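FACT-Spt16 (Cicer arietinum, PDB 5CE6) is the Spt16 subunit of the histone chaperone complex FACT, here as its N-terminal domain, which probably binds histones H3-H4. Local coordinates at residues A[246-251]-A[302-307]. Numbering follows the deposited sequence.
With ACT (acetate ion), chain B.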
# COMPACT_ATOMS: atom_id res chain seq x y z
N LYS A 246 15.95 1.96 -11.54
CA LYS A 246 17.24 2.62 -11.33
C LYS A 246 17.08 4.10 -11.04
O LYS A 246 17.81 4.66 -10.21
CB LYS A 246 18.13 2.43 -12.55
CG LYS A 246 18.58 1.01 -12.75
CD LYS A 246 19.75 0.94 -13.72
CE LYS A 246 19.34 0.34 -15.06
NZ LYS A 246 20.50 0.26 -16.00
N VAL A 247 16.13 4.74 -11.72
CA VAL A 247 15.89 6.17 -11.53
C VAL A 247 15.25 6.44 -10.17
O VAL A 247 15.58 7.43 -9.51
CB VAL A 247 15.03 6.73 -12.67
CG1 VAL A 247 14.68 8.17 -12.40
CG2 VAL A 247 15.77 6.62 -14.00
N ILE A 248 14.34 5.58 -9.74
CA ILE A 248 13.73 5.70 -8.42
C ILE A 248 14.80 5.62 -7.33
O ILE A 248 14.84 6.47 -6.43
CB ILE A 248 12.65 4.63 -8.18
CG1 ILE A 248 11.48 4.84 -9.13
CG2 ILE A 248 12.16 4.68 -6.75
CD1 ILE A 248 10.53 3.67 -9.14
N LEU A 249 15.66 4.61 -7.43
CA LEU A 249 16.68 4.34 -6.41
C LEU A 249 17.86 5.32 -6.45
O LEU A 249 18.63 5.43 -5.50
CB LEU A 249 17.18 2.90 -6.51
CG LEU A 249 16.08 1.85 -6.30
CD1 LEU A 249 16.63 0.45 -6.45
CD2 LEU A 249 15.42 2.01 -4.94
N ASP A 250 17.99 6.04 -7.56
CA ASP A 250 18.91 7.16 -7.62
C ASP A 250 18.16 8.39 -8.10
O ASP A 250 18.38 8.86 -9.22
CB ASP A 250 20.10 6.87 -8.54
CG ASP A 250 21.15 7.95 -8.48
OD1 ASP A 250 21.16 8.72 -7.49
OD2 ASP A 250 21.97 8.04 -9.42
N PRO A 251 17.28 8.93 -7.24
CA PRO A 251 16.38 10.04 -7.58
C PRO A 251 17.13 11.26 -8.12
O PRO A 251 16.53 12.14 -8.74
CB PRO A 251 15.71 10.37 -6.25
CG PRO A 251 16.59 9.80 -5.21
CD PRO A 251 17.18 8.58 -5.81
N VAL A 302 3.91 3.30 -11.56
CA VAL A 302 5.15 3.31 -10.79
C VAL A 302 4.89 3.85 -9.40
O VAL A 302 4.05 4.73 -9.20
CB VAL A 302 6.25 4.13 -11.53
CG1 VAL A 302 5.78 5.52 -11.81
CG2 VAL A 302 7.52 4.17 -10.74
N GLY A 303 5.60 3.33 -8.41
CA GLY A 303 5.46 3.88 -7.08
C GLY A 303 6.77 3.86 -6.33
O GLY A 303 7.45 2.83 -6.29
N ALA A 304 7.12 5.00 -5.74
CA ALA A 304 8.30 5.12 -4.89
C ALA A 304 7.89 5.12 -3.43
O ALA A 304 6.77 5.51 -3.08
CB ALA A 304 9.09 6.38 -5.21
N ARG A 305 8.81 4.68 -2.58
CA ARG A 305 8.56 4.58 -1.16
C ARG A 305 9.60 5.44 -0.45
O ARG A 305 10.77 5.45 -0.82
CB ARG A 305 8.71 3.11 -0.72
CG ARG A 305 7.94 2.73 0.53
CD ARG A 305 8.11 1.24 0.83
NE ARG A 305 7.36 0.83 2.03
CZ ARG A 305 7.45 -0.38 2.59
NH1 ARG A 305 8.26 -1.29 2.06
NH2 ARG A 305 6.74 -0.66 3.67
N TYR A 306 9.17 6.19 0.56
CA TYR A 306 10.09 7.07 1.26
C TYR A 306 9.95 6.89 2.77
O TYR A 306 8.88 7.07 3.32
CB TYR A 306 9.84 8.54 0.89
CG TYR A 306 10.87 9.49 1.48
CD1 TYR A 306 12.16 9.57 0.95
CD2 TYR A 306 10.56 10.30 2.56
CE1 TYR A 306 13.10 10.44 1.49
CE2 TYR A 306 11.49 11.18 3.10
CZ TYR A 306 12.76 11.24 2.56
OH TYR A 306 13.70 12.10 3.10
N LYS A 307 11.06 6.53 3.42
CA LYS A 307 11.05 6.18 4.84
C LYS A 307 9.91 5.21 5.17
O LYS A 307 9.24 5.34 6.20
CB LYS A 307 11.01 7.44 5.72
CG LYS A 307 12.26 8.31 5.59
CD LYS A 307 12.16 9.58 6.42
CE LYS A 307 12.13 9.28 7.90
NZ LYS A 307 13.39 8.63 8.36
C ACT B . 5.72 -3.97 4.74
O ACT B . 5.65 -5.21 4.64
OXT ACT B . 6.75 -3.44 4.26
CH3 ACT B . 4.63 -3.17 5.40
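The CA atoms of I248 and A304 are the nearest pair across 246-251 and 302-307, 6.5 Å apart. Residues 246-249 form the last turn of helix 237-249, closed by a hydrogen bond from D250 N to K246 O (3.0 Å), and the helical backbone conformation is lost at D250. Segment 302-307 covers the end of strand 296-306 and the residue after it, and no hydrogen bond links the two segments, which bury 129 Å² between them.

I248 carries the whole helix side of this surface, and its two branches split the work. Chi1 of -65° places CG1 of I248 beside the backbone N and CG2 anti to it, and I248 CG2 meets A304 CB at 3.8 Å. The other branch runs on extended (chi2 168°), carrying I248 CD1 to 3.4 Å from V302 CG2, tighter than usual for two carbons; the side chains of I248 and V302 run alongside each other in opposing senses. V302 and A304 both direct CB at the helix, whereas G303 between them contributes only its backbone, the alternation expected of an extended chain.

Both segments fall in the region related to M24 metallopeptidases, where helices cover a curved sheet, consistent with the pita-bread fold of that family. I248 also packs on V263 and I265 of strand 263-265, which pairs antiparallel with 296-306, and A304 on L212 of helix 200-230, so the apolar layer continues beyond this pair.

R305 leads away from the helix: its extended chain sets the guanidinium edge, in plane, against an acetate ion probably acquired during crystallisation. R305 NH2 donates to acetate OXT at 2.8 Å with an N-H...O angle of 160°; the bond from R305 NH1 to the same oxygen is weak.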